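Long-range contacts in N-alpha-acetyltransferase 35, NatC auxiliary subunit (PDB 6YGA), which serves as the auxiliary subunit of the yeast NatC N-terminal acetyltransferase, which acetylates the N-terminal methionine of the L-A virus Gag protein: residues S102-Y107 against E175-N180; D94-C99 against T112-C117. One frame throughout, in Å; residues are numbered along the deposited sequence.

Contact 1: S102-Y107 against E175-N180; sequences SWLNDY and EDLNFN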
ATOM      1  N   SER B 102      16.128   3.369  -7.444  1.00 49.78           N
ATOM      2  CA  SER B 102      15.650   2.051  -7.031  1.00 49.78           C
ATOM      3  C   SER B 102      14.989   2.108  -5.658  1.00 50.73           C
ATOM      4  O   SER B 102      14.004   1.404  -5.401  1.00 48.03           O
ATOM      5  CB  SER B 102      16.814   1.058  -7.031  1.00 49.57           C
ATOM      6  OG  SER B 102      16.392  -0.254  -6.712  1.00 49.57           O
ATOM      7  N   TRP B 103      15.511   2.956  -4.769  1.00 50.70           N
ATOM      8  CA  TRP B 103      14.967   3.081  -3.421  1.00 47.67           C
ATOM      9  C   TRP B 103      13.583   3.726  -3.438  1.00 46.74           C
ATOM     10  O   TRP B 103      12.631   3.186  -2.862  1.00 45.35           O
ATOM     11  CB  TRP B 103      15.941   3.889  -2.560  1.00 45.48           C
ATOM     12  CG  TRP B 103      15.433   4.294  -1.213  1.00 44.53           C
ATOM     13  CD1 TRP B 103      14.607   3.582  -0.396  1.00 45.27           C
ATOM     14  CD2 TRP B 103      15.723   5.517  -0.525  1.00 44.66           C
ATOM     15  NE1 TRP B 103      14.363   4.285   0.760  1.00 45.47           N
ATOM     16  CE2 TRP B 103      15.037   5.476   0.704  1.00 44.22           C
ATOM     17  CE3 TRP B 103      16.495   6.643  -0.830  1.00 45.30           C
ATOM     18  CZ2 TRP B 103      15.099   6.514   1.628  1.00 44.78           C
ATOM     19  CZ3 TRP B 103      16.557   7.671   0.087  1.00 46.39           C
ATOM     20  CH2 TRP B 103      15.863   7.602   1.302  1.00 47.57           C
ATOM     21  N   LEU B 104      13.448   4.873  -4.105  1.00 46.51           N
ATOM     22  CA  LEU B 104      12.222   5.663  -4.053  1.00 46.08           C
ATOM     23  C   LEU B 104      11.230   5.295  -5.152  1.00 45.46           C
ATOM     24  O   LEU B 104      10.032   5.159  -4.883  1.00 44.51           O
ATOM     25  CB  LEU B 104      12.565   7.154  -4.137  1.00 47.87           C
ATOM     26  CG  LEU B 104      13.594   7.652  -3.121  1.00 47.71           C
ATOM     27  CD1 LEU B 104      14.000   9.091  -3.407  1.00 46.08           C
ATOM     28  CD2 LEU B 104      13.049   7.522  -1.711  1.00 46.81           C
ATOM     29  N   ASN B 105      11.703   5.148  -6.392  1.00 44.11           N
ATOM     30  CA  ASN B 105      10.804   4.839  -7.501  1.00 43.08           C
ATOM     31  C   ASN B 105      10.378   3.375  -7.496  1.00 45.16           C
ATOM     32  O   ASN B 105       9.202   3.070  -7.725  1.00 47.81           O
ATOM     33  CB  ASN B 105      11.467   5.187  -8.837  1.00 43.64           C
ATOM     34  CG  ASN B 105      11.692   6.677  -9.013  1.00 42.63           C
ATOM     35  OD1 ASN B 105      12.448   7.294  -8.262  1.00 41.03           O
ATOM     36  ND2 ASN B 105      11.049   7.259 -10.018  1.00 44.25           N
ATOM     37  N   ASP B 106      11.310   2.458  -7.242  1.00 45.65           N
ATOM     38  CA  ASP B 106      11.037   1.030  -7.329  1.00 47.97           C
ATOM     39  C   ASP B 106      10.800   0.382  -5.967  1.00 46.18           C
ATOM     40  O   ASP B 106      10.692  -0.846  -5.891  1.00 46.04           O
ATOM     41  CB  ASP B 106      12.177   0.321  -8.062  1.00 51.81           C
ATOM     42  CG  ASP B 106      12.395   0.859  -9.467  1.00 57.15           C
ATOM     43  OD1 ASP B 106      11.463   1.481 -10.023  1.00 58.97           O
ATOM     44  OD2 ASP B 106      13.496   0.651 -10.020  1.00 60.70           O
ATOM     45  N   TYR B 107      10.732   1.177  -4.896  1.00 45.56           N
ATOM     46  CA  TYR B 107      10.327   0.699  -3.569  1.00 46.96           C
ATOM     47  C   TYR B 107      11.297  -0.341  -3.007  1.00 50.93           C
ATOM     48  O   TYR B 107      10.891  -1.288  -2.328  1.00 51.07           O
ATOM     49  CB  TYR B 107       8.903   0.133  -3.596  1.00 46.20           C
ATOM     50  CG  TYR B 107       7.865   1.046  -4.209  1.00 47.18           C
ATOM     51  CD1 TYR B 107       7.222   2.009  -3.443  1.00 46.90           C
ATOM     52  CD2 TYR B 107       7.512   0.931  -5.549  1.00 47.09           C
ATOM     53  CE1 TYR B 107       6.267   2.844  -3.996  1.00 44.94           C
ATOM     54  CE2 TYR B 107       6.558   1.761  -6.112  1.00 45.67           C
ATOM     55  CZ  TYR B 107       5.938   2.715  -5.331  1.00 44.24           C
ATOM     56  OH  TYR B 107       4.989   3.543  -5.886  1.00 43.92           O
ATOM     57  N   GLU B 175       5.893   0.515   3.084  1.00 79.79           N
ATOM     58  CA  GLU B 175       4.886   0.156   2.094  1.00 69.25           C
ATOM     59  C   GLU B 175       5.031   1.110   0.920  1.00 60.65           C
ATOM     60  O   GLU B 175       5.289   0.688  -0.212  1.00 59.83           O
ATOM     61  CB  GLU B 175       3.476   0.212   2.696  1.00 68.49           C
ATOM     62  CG  GLU B 175       2.350  -0.104   1.715  1.00 68.15           C
ATOM     63  CD  GLU B 175       0.965   0.070   2.324  1.00 71.31           C
ATOM     64  OE1 GLU B 175       0.875   0.362   3.534  1.00 73.36           O
ATOM     65  OE2 GLU B 175      -0.034  -0.084   1.590  1.00 72.85           O
ATOM     66  N   ASP B 176       4.892   2.406   1.195  1.00 54.70           N
ATOM     67  CA  ASP B 176       5.159   3.424   0.189  1.00 49.96           C
ATOM     68  C   ASP B 176       6.637   3.770   0.115  1.00 48.16           C
ATOM     69  O   ASP B 176       7.125   4.171  -0.948  1.00 46.22           O
ATOM     70  CB  ASP B 176       4.348   4.681   0.497  1.00 48.29           C
ATOM     71  CG  ASP B 176       2.868   4.405   0.561  1.00 47.72           C
ATOM     72  OD1 ASP B 176       2.335   3.829  -0.410  1.00 46.92           O
ATOM     73  OD2 ASP B 176       2.245   4.743   1.588  1.00 47.13           O
ATOM     74  N   LEU B 177       7.359   3.612   1.222  1.00 48.84           N
ATOM     75  CA  LEU B 177       8.750   4.033   1.295  1.00 49.14           C
ATOM     76  C   LEU B 177       9.425   3.330   2.464  1.00 51.66           C
ATOM     77  O   LEU B 177       8.934   3.390   3.595  1.00 53.49           O
ATOM     78  CB  LEU B 177       8.841   5.552   1.451  1.00 48.69           C
ATOM     79  CG  LEU B 177      10.228   6.188   1.492  1.00 51.67           C
ATOM     80  CD1 LEU B 177      11.167   5.506   0.518  1.00 53.24           C
ATOM     81  CD2 LEU B 177      10.095   7.658   1.157  1.00 50.10           C
ATOM     82  N   ASN B 178      10.548   2.672   2.182  1.00 49.85           N
ATOM     83  CA  ASN B 178      11.328   1.966   3.189  1.00 50.01           C
ATOM     84  C   ASN B 178      12.391   2.898   3.754  1.00 51.82           C
ATOM     85  O   ASN B 178      13.117   3.555   2.999  1.00 51.24           O
ATOM     86  CB  ASN B 178      11.983   0.721   2.586  1.00 49.86           C
ATOM     87  CG  ASN B 178      12.931   0.020   3.551  1.00 50.21           C
ATOM     88  OD1 ASN B 178      14.086   0.419   3.704  1.00 51.72           O
ATOM     89  ND2 ASN B 178      12.450  -1.042   4.190  1.00 48.31           N
ATOM     90  N   PHE B 179      12.479   2.955   5.083  1.00 53.00           N
ATOM     91  CA  PHE B 179      13.513   3.734   5.748  1.00 53.23           C
ATOM     92  C   PHE B 179      14.105   2.936   6.912  1.00 52.00           C
ATOM     93  O   PHE B 179      14.000   3.297   8.081  1.00 52.05           O
ATOM     94  CB  PHE B 179      12.979   5.082   6.225  1.00 52.20           C
ATOM     95  CG  PHE B 179      14.038   6.132   6.331  1.00 52.89           C
ATOM     96  CD1 PHE B 179      14.353   6.923   5.240  1.00 52.23           C
ATOM     97  CD2 PHE B 179      14.741   6.308   7.509  1.00 54.74           C
ATOM     98  CE1 PHE B 179      15.342   7.887   5.328  1.00 53.53           C
ATOM     99  CE2 PHE B 179      15.728   7.268   7.604  1.00 56.16           C
ATOM    100  CZ  PHE B 179      16.030   8.057   6.511  1.00 55.62           C
ATOM    101  N   ASN B 180      14.740   1.817   6.583  1.00 51.68           N
ATOM    102  CA  ASN B 180      15.560   1.083   7.542  1.00 54.87           C
ATOM    103  C   ASN B 180      16.981   1.606   7.391  1.00 54.76           C
ATOM    104  O   ASN B 180      17.756   1.120   6.567  1.00 54.43           O
ATOM    105  CB  ASN B 180      15.481  -0.419   7.297  1.00 58.91           C
ATOM    106  CG  ASN B 180      16.371  -1.213   8.237  1.00 66.94           C
ATOM    107  OD1 ASN B 180      16.813  -0.709   9.272  1.00 70.08           O
ATOM    108  ND2 ASN B 180      16.632  -2.467   7.885  1.00 69.75           N
TER
HETATM  109  O   HOH W   1      11.112   2.456  -0.602  1.00 42.58           O
HETATM  110  O   HOH W   2       9.747   3.936  -2.254  1.00 46.10           O
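The indole of W103 is held at its edge by a hydrogen bond and covered on one face by a leucine methyl. With CG anti to the backbone N (chi1 171°), the ring projects from the C-terminal part of helix 85-104 so that NE1 donates to N178 O at 2.7 Å. The bond is nearly straight (N-H...O 167°), and the acceptor lies close to the ring plane while the donor lies in the carbonyl plane. L104 CD2 sits 3.5 Å above the indole plane, over its centre, and meets L177 CD1 at 3.5 Å, the two leucines running side by side. L177 crosses the indole obliquely, its CD1 3.4 Å from W103 NE1. Beyond the N-H, F179 brings CD1 to within 3.7 Å of W103 CZ2, its ring also crossing obliquely. Y107 turns its CD1 edge to D176 O, at 3.3 Å. One water lies between W103 O and N178 N, accepting from the latter; a second lies between L104 O and D176 O, 2.9 Å from each. The D176 carboxylate turns to R340 and N405, whereas the Y107 ring meets F142 of N-alpha-acetyltransferase 30 edge-to-face. N178 OD1 accepts from L110 N and, in an Asx turn, from N180 N above its carbonyl plane. Indole bond, leucine packing and waters dock an irregular loop on a helix end, where Y107 and D176 join the N-alpha-acetyltransferase 30 interface.

Contact 2: D94-C99 against T112-C117; sequences DRLLRC and TTVLSC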
ATOM      1  N   ASP B  94      27.314   7.496 -10.543  1.00 69.71           N
ATOM      2  CA  ASP B  94      26.177   7.084 -11.360  1.00 69.48           C
ATOM      3  C   ASP B  94      25.361   5.999 -10.673  1.00 68.17           C
ATOM      4  O   ASP B  94      24.131   6.091 -10.591  1.00 67.12           O
ATOM      5  CB  ASP B  94      26.661   6.605 -12.725  1.00 72.88           C
ATOM      6  CG  ASP B  94      25.620   5.788 -13.450  1.00 73.65           C
ATOM      7  OD1 ASP B  94      24.558   6.347 -13.792  1.00 72.57           O
ATOM      8  OD2 ASP B  94      25.862   4.584 -13.674  1.00 75.55           O
ATOM      9  N   ARG B  95      26.027   4.953 -10.178  1.00 68.26           N
ATOM     10  CA  ARG B  95      25.302   3.858  -9.544  1.00 67.10           C
ATOM     11  C   ARG B  95      24.604   4.324  -8.272  1.00 65.85           C
ATOM     12  O   ARG B  95      23.503   3.859  -7.954  1.00 66.24           O
ATOM     13  CB  ARG B  95      26.250   2.697  -9.250  1.00 69.32           C
ATOM     14  CG  ARG B  95      25.631   1.604  -8.397  1.00 70.55           C
ATOM     15  CD  ARG B  95      26.277   0.259  -8.652  1.00 73.83           C
ATOM     16  NE  ARG B  95      25.696  -0.770  -7.799  1.00 72.95           N
ATOM     17  CZ  ARG B  95      25.914  -2.073  -7.938  1.00 75.15           C
ATOM     18  NH1 ARG B  95      26.704  -2.518  -8.906  1.00 77.93           N
ATOM     19  NH2 ARG B  95      25.338  -2.932  -7.110  1.00 74.48           N
ATOM     20  N   LEU B  96      25.222   5.251  -7.539  1.00 64.05           N
ATOM     21  CA  LEU B  96      24.585   5.779  -6.338  1.00 61.21           C
ATOM     22  C   LEU B  96      23.288   6.508  -6.676  1.00 59.42           C
ATOM     23  O   LEU B  96      22.287   6.364  -5.966  1.00 58.59           O
ATOM     24  CB  LEU B  96      25.549   6.702  -5.597  1.00 60.04           C
ATOM     25  CG  LEU B  96      24.993   7.375  -4.341  1.00 56.25           C
ATOM     26  CD1 LEU B  96      24.636   6.344  -3.280  1.00 53.39           C
ATOM     27  CD2 LEU B  96      25.984   8.389  -3.799  1.00 56.36           C
ATOM     28  N   LEU B  97      23.283   7.289  -7.760  1.00 58.68           N
ATOM     29  CA  LEU B  97      22.060   7.971  -8.172  1.00 55.97           C
ATOM     30  C   LEU B  97      20.993   6.978  -8.615  1.00 55.58           C
ATOM     31  O   LEU B  97      19.806   7.166  -8.323  1.00 54.78           O
ATOM     32  CB  LEU B  97      22.352   8.970  -9.290  1.00 56.60           C
ATOM     33  CG  LEU B  97      22.961  10.304  -8.858  1.00 56.61           C
ATOM     34  CD1 LEU B  97      22.997  11.288 -10.019  1.00 58.80           C
ATOM     35  CD2 LEU B  97      22.185  10.882  -7.687  1.00 53.82           C
ATOM     36  N   ARG B  98      21.387   5.920  -9.326  1.00 57.11           N
ATOM     37  CA  ARG B  98      20.406   4.908  -9.701  1.00 57.56           C
ATOM     38  C   ARG B  98      19.984   4.077  -8.495  1.00 60.44           C
ATOM     39  O   ARG B  98      18.884   3.511  -8.491  1.00 60.78           O
ATOM     40  CB  ARG B  98      20.951   4.025 -10.824  1.00 55.82           C
ATOM     41  CG  ARG B  98      21.017   4.748 -12.165  1.00 55.83           C
ATOM     42  CD  ARG B  98      21.582   3.890 -13.289  1.00 56.81           C
ATOM     43  NE  ARG B  98      22.946   3.443 -13.027  1.00 55.65           N
ATOM     44  CZ  ARG B  98      23.296   2.171 -12.864  1.00 57.71           C
ATOM     45  NH1 ARG B  98      22.382   1.213 -12.944  1.00 56.00           N
ATOM     46  NH2 ARG B  98      24.562   1.856 -12.630  1.00 53.47           N
ATOM     47  N   CYS B  99      20.829   4.001  -7.462  1.00 61.37           N
ATOM     48  CA  CYS B  99      20.386   3.422  -6.199  1.00 61.17           C
ATOM     49  C   CYS B  99      19.306   4.285  -5.555  1.00 58.54           C
ATOM     50  O   CYS B  99      18.372   3.763  -4.936  1.00 58.27           O
ATOM     51  CB  CYS B  99      21.571   3.242  -5.250  1.00 64.34           C
ATOM     52  SG  CYS B  99      22.606   1.796  -5.587  1.00 70.17           S
ATOM     53  N   THR B 112      19.739  -1.911   0.877  1.00 54.66           N
ATOM     54  CA  THR B 112      20.211  -2.489  -0.377  1.00 54.40           C
ATOM     55  C   THR B 112      20.439  -1.452  -1.468  1.00 52.48           C
ATOM     56  O   THR B 112      20.862  -1.822  -2.569  1.00 53.58           O
ATOM     57  CB  THR B 112      19.226  -3.547  -0.889  1.00 56.31           C
ATOM     58  OG1 THR B 112      17.938  -2.953  -1.089  1.00 55.16           O
ATOM     59  CG2 THR B 112      19.109  -4.700   0.099  1.00 56.19           C
ATOM     60  N   THR B 113      20.163  -0.175  -1.200  1.00 50.03           N
ATOM     61  CA  THR B 113      20.351   0.872  -2.199  1.00 50.51           C
ATOM     62  C   THR B 113      21.386   1.892  -1.739  1.00 53.22           C
ATOM     63  O   THR B 113      22.584   1.719  -1.990  1.00 57.13           O
ATOM     64  CB  THR B 113      19.019   1.565  -2.520  1.00 47.25           C
ATOM     65  OG1 THR B 113      18.462   2.132  -1.328  1.00 48.41           O
ATOM     66  CG2 THR B 113      18.029   0.571  -3.110  1.00 43.92           C
ATOM     67  N   VAL B 114      20.944   2.952  -1.058  1.00 51.23           N
ATOM     68  CA  VAL B 114      21.860   4.027  -0.675  1.00 53.60           C
ATOM     69  C   VAL B 114      22.912   3.525   0.310  1.00 55.34           C
ATOM     70  O   VAL B 114      24.088   3.901   0.225  1.00 57.96           O
ATOM     71  CB  VAL B 114      21.068   5.218  -0.105  1.00 51.40           C
ATOM     72  CG1 VAL B 114      22.009   6.319   0.368  1.00 48.17           C
ATOM     73  CG2 VAL B 114      20.101   5.754  -1.150  1.00 52.00           C
ATOM     74  N   LEU B 115      22.514   2.668   1.251  1.00 56.55           N
ATOM     75  CA  LEU B 115      23.429   2.189   2.278  1.00 59.78           C
ATOM     76  C   LEU B 115      24.332   1.056   1.807  1.00 60.25           C
ATOM     77  O   LEU B 115      25.285   0.721   2.515  1.00 61.03           O
ATOM     78  CB  LEU B 115      22.646   1.739   3.516  1.00 60.94           C
ATOM     79  CG  LEU B 115      21.927   2.842   4.292  1.00 61.35           C
ATOM     80  CD1 LEU B 115      21.317   2.280   5.567  1.00 63.19           C
ATOM     81  CD2 LEU B 115      22.881   3.984   4.604  1.00 62.12           C
ATOM     82  N   SER B 116      24.058   0.454   0.646  1.00 60.42           N
ATOM     83  CA  SER B 116      24.967  -0.548   0.099  1.00 59.30           C
ATOM     84  C   SER B 116      26.310   0.054  -0.299  1.00 60.64           C
ATOM     85  O   SER B 116      27.312  -0.667  -0.350  1.00 62.75           O
ATOM     86  CB  SER B 116      24.324  -1.236  -1.107  1.00 57.80           C
ATOM     87  OG  SER B 116      24.070  -0.317  -2.155  1.00 55.40           O
ATOM     88  N   CYS B 117      26.353   1.355  -0.571  1.00 59.30           N
ATOM     89  CA  CYS B 117      27.604   2.012  -0.926  1.00 63.94           C
ATOM     90  C   CYS B 117      28.508   2.131   0.298  1.00 63.11           C
ATOM     91  O   CYS B 117      28.075   2.587   1.360  1.00 60.37           O
ATOM     92  CB  CYS B 117      27.318   3.395  -1.512  1.00 63.59           C
ATOM     93  SG  CYS B 117      28.776   4.395  -1.907  1.00 66.07           S
TER
HETATM   94  O   HOH W   3      23.894  -1.361  -5.088  1.00 54.93           O
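T113 O is gripped by two donors from S116, OG at 2.5 Å and the backbone N at 3.3 Å. The hydroxyl approaches in the carbonyl plane, on a lone pair, with a C=O...OG angle of 134°. S116 OG in turn accepts a hydrogen bond from a water (3.1 Å), which accepts from R95 NH2 at 2.9 Å in the plane of the guanidinium; this water is the polar bridge between 94-99 and 112-117. The direct contact is closest where C99 and T113 meet each other's carbonyl oxygens. C99 points its CB toward the loop, with SG anti to its own carbonyl carbon (chi1 -79°), and SG lies 3.6 Å from T113 O. In return, T113 CB rests 3.3 Å from C99 O, while its OG1 is bonded to T109 O. One turn earlier, L96 CD1 reaches C117 CB at 4.4 Å and the CG1 branch of V114 at 4.5 Å, a looser apolar fit. Helix 142-167 packs against L96 and V114 through V155, whereas helix 215-231 takes D94 and L97; C117 is the N-cap of helix 118-129, so the buried loop joins helix 85-104 to its successor.

From the N terminus, helix 85-104 supplies 94-99 for contact 2, and its end with the residues after it supplies 102-107 for contact 1. Contact 2 closes the shorter loop, returning at 112-117 just before helix 118-129. Contact 1 closes only at 175-180, after helices 118-129 and 142-167. Because 102-107 lies inside the loop of contact 2 and 175-180 beyond it, the two closures cross rather than nest. Their centres are 12 Å apart, and they touch where W103 CB meets T113 OG1 at 3.3 Å and W103 CE3 meets V114 CG2 at 3.7 Å. Together they tie helix 85-104 to the loop leading into helix 118-129 and to the loop that follows helix 142-167.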